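Local coordinates for mandelate racemase / muconate lactonizing enzyme family protein (PDB 4DXK) that probably works as a lyase or isomerase of the enolase superfamily, mandelate racemase subgroup, and carries a metal ion in its barrel domain, at residues A[251-256]-A[277-282]; A[290-295]-A[299-304]; A[186-191]-A[227-232]. All coordinates share one frame; numbering follows the deposited sequence. Where two conformers were deposited one is given.

In the fold
The three contacts lie in one barrel domain of the enolase superfamily and show how packing changes with place. Contact 2 is the buried one, its centre about 8 Å from the centre of the chain, where the end of strand 287-290 and its loop fold back onto helix 297-310 through apolar groups. Contacts 1 and 3 are partly buried and lie further out, and each joins helices that follow one another round the barrel: contact 1 helices 253-259 and 272-281, contact 3 the entry to helix 190-207 and helix 223-232. They touch where Arg255 and Tyr256 meet Met227 and Ala230. Contact 1 packs by methyls, while its polar residues bond to a second subunit; contact 3 is bridged largely by water.

Contact 1: residues A[251-256]-A[277-282]; sequences SSLTRY and RDLLET
Leu279 swings its CG away from the backbone N (chi1 175°), whereas Leu253 sets its CG opposite its own carbonyl carbon (chi1 -64°), and these turns bring one methyl from each leucine together, with CD1 of Leu253 3.6 Å from CD1 of Leu279. The two side chains cross at a slant, and both lean on strand 264-266, Leu253 against Ile264 and Leu279 against Ala266. Beside them CG2 of Thr254 comes within 3.2 Å of the carbonyl O of Thr282, a tight fit, and lies 4.0 Å from CB of Thr282. Helices 253-259 and 272-281 flank strand 264-266 in chain order, as successive outer helices do in a beta/alpha barrel, and here the first turn of one lies near the last turn of the other. There OG1 of Thr282 donates to O of Leu279 at 2.7 Å in the carbonyl plane. The same oxygen takes the backbone N of Thr282 at 3.1 Å. Earlier in the same helix, NE of Arg277 meets OE2 of Glu281, four residues on, at 2.8 Å in a nearly straight salt bridge (178°), in the guanidinium plane but above that of the carboxylate. OE1 of Glu281 bonds to OG of Ser251 of the second subunit, and OG of Ser251 here bonds back to Glu281 of that subunit. Within the chain, the backbone N of Ser251 lies 4.2 Å from CG2 of Thr282.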
loop_
_atom_site.group_PDB
_atom_site.type_symbol
_atom_site.label_atom_id
_atom_site.label_comp_id
_atom_site.label_asym_id
_atom_site.label_seq_id
_atom_site.Cartn_x
_atom_site.Cartn_y
_atom_site.Cartn_z
ATOM N N SER A 251 -13.289 7.217 -0.022
ATOM C CA SER A 251 -12.363 6.384 0.735
ATOM C C SER A 251 -12.904 6.022 2.132
ATOM O O SER A 251 -12.536 4.986 2.682
ATOM C CB SER A 251 -10.978 7.025 0.817
ATOM O OG SER A 251 -11.033 8.243 1.529
ATOM N N SER A 252 -13.795 6.840 2.686
ATOM C CA SER A 252 -14.432 6.498 3.958
ATOM C C SER A 252 -15.190 5.166 3.923
ATOM O O SER A 252 -15.385 4.527 4.961
ATOM C CB SER A 252 -15.392 7.593 4.412
ATOM O OG SER A 252 -14.691 8.740 4.849
ATOM N N LEU A 253 -15.620 4.745 2.739
ATOM C CA LEU A 253 -16.382 3.501 2.617
ATOM C C LEU A 253 -15.573 2.262 3.001
ATOM O O LEU A 253 -16.146 1.247 3.389
ATOM C CB LEU A 253 -16.937 3.341 1.202
ATOM C CG LEU A 253 -17.947 4.405 0.791
ATOM C CD1 LEU A 253 -18.338 4.197 -0.653
ATOM C CD2 LEU A 253 -19.172 4.359 1.680
ATOM N N THR A 254 -14.248 2.330 2.932
ATOM C CA THR A 254 -13.453 1.148 3.268
ATOM C C THR A 254 -13.639 0.744 4.728
ATOM O O THR A 254 -13.730 -0.440 5.065
ATOM C CB THR A 254 -11.962 1.338 2.937
ATOM O OG1 THR A 254 -11.391 2.317 3.811
ATOM C CG2 THR A 254 -11.809 1.790 1.500
ATOM N N ARG A 255 -13.730 1.728 5.603
ATOM C CA ARG A 255 -13.946 1.413 7.001
ATOM C C ARG A 255 -15.342 0.894 7.266
ATOM O O ARG A 255 -15.533 0.010 8.103
ATOM C CB ARG A 255 -13.664 2.624 7.849
ATOM C CG ARG A 255 -12.207 2.987 7.769
ATOM C CD ARG A 255 -11.905 4.147 8.626
ATOM N NE ARG A 255 -12.209 3.885 10.028
ATOM C CZ ARG A 255 -12.043 4.806 10.966
ATOM N NH1 ARG A 255 -11.598 6.002 10.617
ATOM N NH2 ARG A 255 -12.330 4.538 12.234
ATOM N N TYR A 256 -16.321 1.433 6.544
ATOM C CA TYR A 256 -17.685 0.959 6.681
ATOM C C TYR A 256 -17.775 -0.500 6.243
ATOM O O TYR A 256 -18.372 -1.332 6.931
ATOM C CB TYR A 256 -18.630 1.829 5.853
ATOM C CG TYR A 256 -20.073 1.436 6.044
ATOM C CD1 TYR A 256 -20.830 1.975 7.072
ATOM C CD2 TYR A 256 -20.673 0.503 5.209
ATOM C CE1 TYR A 256 -22.153 1.599 7.264
ATOM C CE2 TYR A 256 -21.994 0.119 5.395
ATOM C CZ TYR A 256 -22.731 0.677 6.415
ATOM O OH TYR A 256 -24.041 0.293 6.597
ATOM N N ARG A 277 -15.584 4.788 -11.170
ATOM C CA ARG A 277 -14.193 4.352 -11.057
ATOM C C ARG A 277 -13.676 4.602 -9.643
ATOM O O ARG A 277 -13.077 3.721 -9.020
ATOM C CB ARG A 277 -13.304 5.079 -12.066
ATOM C CG ARG A 277 -11.809 5.010 -11.729
ATOM C CD ARG A 277 -10.947 5.683 -12.791
ATOM N NE ARG A 277 -9.588 5.905 -12.289
ATOM C CZ ARG A 277 -8.741 6.826 -12.739
ATOM N NH1 ARG A 277 -9.065 7.615 -13.744
ATOM N NH2 ARG A 277 -7.553 6.951 -12.163
ATOM N N ASP A 278 -13.908 5.807 -9.133
ATOM C CA ASP A 278 -13.461 6.146 -7.789
ATOM C C ASP A 278 -14.070 5.181 -6.765
ATOM O O ASP A 278 -13.389 4.726 -5.842
ATOM C CB ASP A 278 -13.851 7.592 -7.435
ATOM C CG ASP A 278 -13.061 8.642 -8.216
ATOM O OD1 ASP A 278 -12.084 8.308 -8.920
ATOM O OD2 ASP A 278 -13.436 9.829 -8.091
ATOM N N LEU A 279 -15.353 4.859 -6.918
ATOM C CA LEU A 279 -16.013 3.934 -6.010
ATOM C C LEU A 279 -15.371 2.552 -6.086
ATOM O O LEU A 279 -15.047 1.937 -5.067
ATOM C CB LEU A 279 -17.503 3.855 -6.339
ATOM C CG LEU A 279 -18.328 2.838 -5.561
ATOM C CD1 LEU A 279 -18.359 3.186 -4.086
ATOM C CD2 LEU A 279 -19.722 2.732 -6.137
ATOM N N LEU A 280 -15.186 2.049 -7.299
ATOM C CA LEU A 280 -14.557 0.738 -7.466
ATOM C C LEU A 280 -13.136 0.693 -6.896
ATOM O O LEU A 280 -12.717 -0.310 -6.305
ATOM C CB LEU A 280 -14.574 0.327 -8.943
ATOM C CG LEU A 280 -15.956 0.133 -9.562
ATOM C CD1 LEU A 280 -15.870 -0.021 -11.074
ATOM C CD2 LEU A 280 -16.651 -1.076 -8.952
ATOM N N GLU A 281 -12.398 1.783 -7.048
ATOM C CA GLU A 281 -11.023 1.862 -6.558
ATOM C C GLU A 281 -10.917 1.818 -5.041
ATOM O O GLU A 281 -9.829 1.568 -4.507
ATOM C CB GLU A 281 -10.304 3.119 -7.083
ATOM C CG GLU A 281 -9.912 3.059 -8.556
ATOM C CD GLU A 281 -9.099 4.267 -9.019
ATOM O OE1 GLU A 281 -8.910 5.224 -8.237
ATOM O OE2 GLU A 281 -8.636 4.256 -10.175
ATOM N N THR A 282 -12.017 2.046 -4.326
ATOM C CA THR A 282 -11.956 1.964 -2.873
ATOM C C THR A 282 -11.754 0.540 -2.389
ATOM O O THR A 282 -11.296 0.340 -1.271
ATOM C CB THR A 282 -13.231 2.470 -2.182
ATOM O OG1 THR A 282 -14.327 1.596 -2.482
ATOM C CG2 THR A 282 -13.547 3.911 -2.573
#

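Contact 2: residues A[290-295]-A[299-304]; sequences LDISWC and SEARKI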
loop_
_atom_site.group_PDB
_atom_site.type_symbol
_atom_site.label_atom_id
_atom_site.label_comp_id
_atom_site.label_asym_id
_atom_site.label_seq_id
_atom_site.Cartn_x
_atom_site.Cartn_y
_atom_site.Cartn_z
ATOM N N LEU A 290 -27.229 3.415 -9.522
ATOM C CA LEU A 290 -27.142 4.638 -10.301
ATOM C C LEU A 290 -28.562 5.073 -10.617
ATOM O O LEU A 290 -29.490 4.265 -10.537
ATOM C CB LEU A 290 -26.330 4.414 -11.578
ATOM C CG LEU A 290 -26.768 3.319 -12.551
ATOM C CD1 LEU A 290 -27.913 3.765 -13.446
ATOM C CD2 LEU A 290 -25.594 2.878 -13.408
ATOM N N ASP A 291 -28.729 6.342 -10.967
ATOM C CA ASP A 291 -29.976 6.834 -11.518
ATOM C C ASP A 291 -29.632 7.423 -12.872
ATOM O O ASP A 291 -28.818 8.347 -12.961
ATOM C CB ASP A 291 -30.587 7.884 -10.579
ATOM C CG ASP A 291 -31.908 8.431 -11.083
ATOM O OD1 ASP A 291 -31.931 8.919 -12.234
ATOM O OD2 ASP A 291 -32.920 8.364 -10.346
ATOM N N ILE A 292 -30.229 6.874 -13.929
ATOM C CA ILE A 292 -29.866 7.269 -15.278
ATOM C C ILE A 292 -30.092 8.752 -15.544
ATOM O O ILE A 292 -29.423 9.333 -16.394
ATOM C CB ILE A 292 -30.619 6.437 -16.335
ATOM C CG1 ILE A 292 -32.124 6.618 -16.204
ATOM C CG2 ILE A 292 -30.237 4.962 -16.243
ATOM C CD1 ILE A 292 -32.877 5.939 -17.316
ATOM N N SER A 293 -31.032 9.356 -14.824
ATOM C CA SER A 293 -31.343 10.777 -14.996
ATOM C C SER A 293 -30.489 11.702 -14.133
ATOM O O SER A 293 -30.630 12.929 -14.220
ATOM C CB SER A 293 -32.831 11.058 -14.747
ATOM O OG SER A 293 -33.165 11.045 -13.372
ATOM N N TRP A 294 -29.627 11.111 -13.298
ATOM C CA TRP A 294 -28.757 11.855 -12.388
ATOM C C TRP A 294 -27.275 11.592 -12.663
ATOM O O TRP A 294 -26.435 12.265 -12.072
ATOM C CB TRP A 294 -29.049 11.488 -10.923
ATOM C CG TRP A 294 -30.426 11.841 -10.441
ATOM C CD1 TRP A 294 -31.319 12.679 -11.048
ATOM C CD2 TRP A 294 -31.085 11.334 -9.266
ATOM N NE1 TRP A 294 -32.480 12.737 -10.316
ATOM C CE2 TRP A 294 -32.363 11.927 -9.216
ATOM C CE3 TRP A 294 -30.705 10.467 -8.233
ATOM C CZ2 TRP A 294 -33.270 11.666 -8.187
ATOM C CZ3 TRP A 294 -31.610 10.202 -7.217
ATOM C CH2 TRP A 294 -32.872 10.805 -7.196
ATOM N N CYS A 295 -26.949 10.617 -13.523
ATOM C CA CYS A 295 -25.568 10.130 -13.626
ATOM C C CYS A 295 -24.906 10.386 -14.963
ATOM O O CYS A 295 -23.749 10.002 -15.142
ATOM C CB CYS A 295 -25.502 8.622 -13.330
ATOM S SG CYS A 295 -26.117 7.573 -14.663
ATOM N N SER A 299 -26.184 6.765 -21.606
ATOM C CA SER A 299 -24.818 6.710 -22.126
ATOM C C SER A 299 -23.789 6.436 -21.025
ATOM O O SER A 299 -22.964 5.528 -21.155
ATOM C CB SER A 299 -24.477 7.980 -22.906
ATOM O OG SER A 299 -25.261 8.013 -24.097
ATOM N N GLU A 300 -23.820 7.194 -19.931
ATOM C CA GLU A 300 -22.910 6.879 -18.832
ATOM C C GLU A 300 -23.332 5.601 -18.130
ATOM O O GLU A 300 -22.472 4.782 -17.790
ATOM C CB GLU A 300 -22.781 8.028 -17.822
ATOM C CG GLU A 300 -21.982 9.205 -18.360
ATOM C CD GLU A 300 -20.557 8.826 -18.763
ATOM O OE1 GLU A 300 -19.828 8.213 -17.954
ATOM O OE2 GLU A 300 -20.148 9.167 -19.894
ATOM N N ALA A 301 -24.635 5.399 -17.925
ATOM C CA ALA A 301 -25.114 4.256 -17.161
ATOM C C ALA A 301 -24.709 2.928 -17.772
ATOM O O ALA A 301 -24.336 1.998 -17.054
ATOM C CB ALA A 301 -26.611 4.325 -16.977
ATOM N N ARG A 302 -24.787 2.815 -19.097
ATOM C CA ARG A 302 -24.469 1.546 -19.733
ATOM C C ARG A 302 -22.989 1.209 -19.537
ATOM O O ARG A 302 -22.606 0.040 -19.427
ATOM C CB ARG A 302 -24.875 1.542 -21.225
ATOM C CG ARG A 302 -24.004 2.362 -22.160
ATOM C CD ARG A 302 -24.745 2.656 -23.455
ATOM N NE ARG A 302 -23.961 3.347 -24.466
ATOM C CZ ARG A 302 -23.602 2.808 -25.625
ATOM N NH1 ARG A 302 -23.907 1.544 -25.909
ATOM N NH2 ARG A 302 -22.922 3.533 -26.502
ATOM N N LYS A 303 -22.154 2.237 -19.516
ATOM C CA LYS A 303 -20.718 2.052 -19.368
ATOM C C LYS A 303 -20.376 1.761 -17.905
ATOM O O LYS A 303 -19.483 0.962 -17.617
ATOM C CB LYS A 303 -19.985 3.286 -19.902
ATOM C CG LYS A 303 -20.265 3.508 -21.388
ATOM C CD LYS A 303 -19.825 4.864 -21.905
ATOM C CE LYS A 303 -20.398 5.079 -23.309
ATOM N NZ LYS A 303 -20.001 6.410 -23.847
ATOM N N ILE A 304 -21.076 2.407 -16.981
ATOM C CA ILE A 304 -20.926 2.081 -15.562
ATOM C C ILE A 304 -21.276 0.617 -15.310
ATOM O O ILE A 304 -20.570 -0.095 -14.588
ATOM C CB ILE A 304 -21.797 3.010 -14.691
ATOM C CG1 ILE A 304 -21.245 4.441 -14.726
ATOM C CG2 ILE A 304 -21.871 2.501 -13.255
ATOM C CD1 ILE A 304 -22.264 5.510 -14.376
#
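Ala301 offers a single methyl to three side chains of residues 290-295, and the close part of the contact is built around it. CB of Ala301 lies 3.8 Å from CD1 of Leu290 and equally 3.8 Å from CG2 of Ile292, with SG of Cys295 4.0 Å from the same CB. Leu290 gets there because its CG sits between the backbone N and the carbonyl carbon (chi1 57°), from where its other methyl continues to the next helical turn: CD2 of Leu290 meets CG2 of Ile304 tip to tip at 3.7 Å. Phe276 of helix 272-281 touches both of these side chains.

The fit slackens toward Cys295, whose SG is 4.4 Å from CD1 of Ile304. At the partly exposed side, O of Cys295 approaches CB of Glu300 at 3.5 Å. The chain of Glu300 then bends at chi2 (-59°) and leads its carboxylate away from the loop to a salt bridge with Arg273.

The segments are the end of barrel strand 287-290, its loop and the helix that follows, one beta-alpha step. In that loop OD1 of Asp291 takes N of Ser293 (2.8 Å), closing an Asx turn, and also OG of Ser293 (2.7 Å). OD2 lies over the centre of the Trp294 ring, which touches the sodium ligand Glu268, and bonds to ND1 of His318, a pairing consistent with the Asp-His dyad of mandelate racemase relatives. No hydrogen bond links loop and helix, so the packing between them rests on apolar groups, while Asp291 points away from the helix and spends its carboxylate on Ser293 and His318.

Contact 3: residues A[186-191]-A[227-232]; sequences QYISMP and MQIAKA
OE1 of Gln228 receives a 2.7 Å bond from a water that itself accepts a bond from N of Ile188 at 2.9 Å, so the side-chain amide and the peptide of Ile188 meet through solvent. A second water completes the pattern by donating to O of Ile188 at 2.8 Å and accepting a bond from NE2 of Gln228 at 3.2 Å. Both ends of the amide are thus matched to the N-H and C=O of one residue, which probably fixes its rotation. Gln228 reaches there as a fully extended chain, CG lying opposite the backbone N (chi1 180°). CG2 of Ile188 sits over one face of the amide, 4.0 Å from OE1 of Gln228, and also touches CG1 of Ile229 at 4.1 Å. Trp221 and Leu193 close around Ile188, burying it. Ser189 then caps the coming helix, its OG bonding to N of Asp192. On the outer side Tyr187 leaves the contact for the third subunit, where its OH bonds to Asp212 and its ring takes a cation-pi contact from Arg116 of that chain. The segments join the approach to helix 190-207 with helix 223-232, the two helices on either side of strand 212-216 in sequence, as in the successive beta-alpha units of an enolase-type barrel.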
loop_
_atom_site.group_PDB
_atom_site.type_symbol
_atom_site.label_atom_id
_atom_site.label_comp_id
_atom_site.label_asym_id
_atom_site.label_seq_id
_atom_site.Cartn_x
_atom_site.Cartn_y
_atom_site.Cartn_z
ATOM N N GLN A 186 -25.039 12.735 13.487
ATOM C CA GLN A 186 -23.804 12.641 14.265
ATOM C C GLN A 186 -23.854 11.536 15.310
ATOM O O GLN A 186 -22.812 11.057 15.767
ATOM C CB GLN A 186 -23.468 13.968 14.950
ATOM C CG GLN A 186 -23.014 15.081 13.994
ATOM C CD GLN A 186 -21.578 14.912 13.418
ATOM O OE1 GLN A 186 -20.745 14.141 13.930
ATOM N NE2 GLN A 186 -21.296 15.652 12.351
ATOM N N TYR A 187 -25.066 11.136 15.695
ATOM C CA TYR A 187 -25.268 10.331 16.898
ATOM C C TYR A 187 -26.610 9.612 16.860
ATOM O O TYR A 187 -27.598 10.158 16.370
ATOM C CB TYR A 187 -25.221 11.244 18.137
ATOM C CG TYR A 187 -25.636 10.569 19.427
ATOM C CD1 TYR A 187 -24.780 9.693 20.084
ATOM C CD2 TYR A 187 -26.880 10.814 19.987
ATOM C CE1 TYR A 187 -25.158 9.062 21.253
ATOM C CE2 TYR A 187 -27.270 10.191 21.157
ATOM C CZ TYR A 187 -26.406 9.320 21.793
ATOM O OH TYR A 187 -26.795 8.710 22.961
ATOM N N ILE A 188 -26.646 8.388 17.380
ATOM C CA ILE A 188 -27.911 7.706 17.625
ATOM C C ILE A 188 -27.857 7.072 19.007
ATOM O O ILE A 188 -26.904 6.369 19.346
ATOM C CB ILE A 188 -28.261 6.675 16.509
ATOM C CG1 ILE A 188 -29.685 6.151 16.683
ATOM C CG2 ILE A 188 -27.255 5.532 16.455
ATOM C CD1 ILE A 188 -30.166 5.322 15.506
ATOM N N SER A 189 -28.860 7.363 19.826
ATOM C CA SER A 189 -28.920 6.769 21.151
ATOM C C SER A 189 -29.273 5.306 20.985
ATOM O O SER A 189 -29.916 4.922 20.007
ATOM C CB SER A 189 -29.981 7.455 22.011
ATOM O OG SER A 189 -31.290 7.095 21.593
ATOM N N MET A 190 -28.852 4.479 21.935
ATOM C CA MET A 190 -29.188 3.065 21.871
ATOM C C MET A 190 -30.699 2.800 21.917
ATOM O O MET A 190 -31.181 1.927 21.196
ATOM C CB MET A 190 -28.415 2.252 22.912
ATOM C CG MET A 190 -26.931 2.145 22.548
ATOM S SD MET A 190 -25.965 1.051 23.603
ATOM C CE MET A 190 -25.908 2.017 25.112
ATOM N N PRO A 191 -31.458 3.557 22.734
ATOM C CA PRO A 191 -32.913 3.355 22.650
ATOM C C PRO A 191 -33.490 3.710 21.271
ATOM O O PRO A 191 -34.373 2.995 20.797
ATOM C CB PRO A 191 -33.462 4.303 23.721
ATOM C CG PRO A 191 -32.364 4.391 24.727
ATOM C CD PRO A 191 -31.101 4.390 23.901
ATOM N N MET A 227 -21.431 3.045 11.176
ATOM C CA MET A 227 -20.846 1.743 11.501
ATOM C C MET A 227 -21.548 1.091 12.693
ATOM O O MET A 227 -21.741 -0.124 12.715
ATOM C CB MET A 227 -19.331 1.850 11.735
ATOM C CG MET A 227 -18.531 2.146 10.473
ATOM S SD MET A 227 -16.742 2.007 10.661
ATOM C CE MET A 227 -16.400 3.338 11.828
ATOM N N GLN A 228 -21.942 1.897 13.675
ATOM C CA GLN A 228 -22.675 1.397 14.832
ATOM C C GLN A 228 -23.999 0.758 14.402
ATOM O O GLN A 228 -24.355 -0.339 14.845
ATOM C CB GLN A 228 -22.935 2.568 15.779
ATOM C CG GLN A 228 -23.694 2.223 17.041
ATOM C CD GLN A 228 -23.999 3.456 17.864
ATOM O OE1 GLN A 228 -23.565 4.559 17.538
ATOM N NE2 GLN A 228 -24.748 3.274 18.943
ATOM N N ILE A 229 -24.724 1.453 13.534
ATOM C CA ILE A 229 -25.988 0.950 13.005
ATOM C C ILE A 229 -25.782 -0.317 12.173
ATOM O O ILE A 229 -26.538 -1.290 12.306
ATOM C CB ILE A 229 -26.715 2.036 12.173
ATOM C CG1 ILE A 229 -27.146 3.205 13.065
ATOM C CG2 ILE A 229 -27.896 1.440 11.411
ATOM C CD1 ILE A 229 -27.550 4.446 12.291
ATOM N N ALA A 230 -24.755 -0.305 11.324
ATOM C CA ALA A 230 -24.457 -1.454 10.473
ATOM C C ALA A 230 -24.265 -2.706 11.323
ATOM O O ALA A 230 -24.844 -3.757 11.034
ATOM C CB ALA A 230 -23.222 -1.195 9.629
ATOM N N LYS A 231 -23.442 -2.602 12.361
ATOM C CA LYS A 231 -23.200 -3.746 13.243
ATOM C C LYS A 231 -24.489 -4.225 13.903
ATOM O O LYS A 231 -24.748 -5.435 13.991
ATOM C CB LYS A 231 -22.156 -3.406 14.306
ATOM C CG LYS A 231 -20.778 -3.141 13.732
ATOM C CD LYS A 231 -19.699 -3.123 14.805
ATOM C CE LYS A 231 -19.916 -2.008 15.803
ATOM N NZ LYS A 231 -18.978 -2.111 16.968
ATOM N N ALA A 232 -25.316 -3.282 14.339
ATOM C CA ALA A 232 -26.566 -3.620 15.012
ATOM C C ALA A 232 -27.555 -4.338 14.092
ATOM O O ALA A 232 -28.466 -5.024 14.569
ATOM C CB ALA A 232 -27.205 -2.365 15.598
HETATM O O HOH W 1 -24.131 7.167 18.058
HETATM O O HOH W 2 -25.195 5.391 21.324
#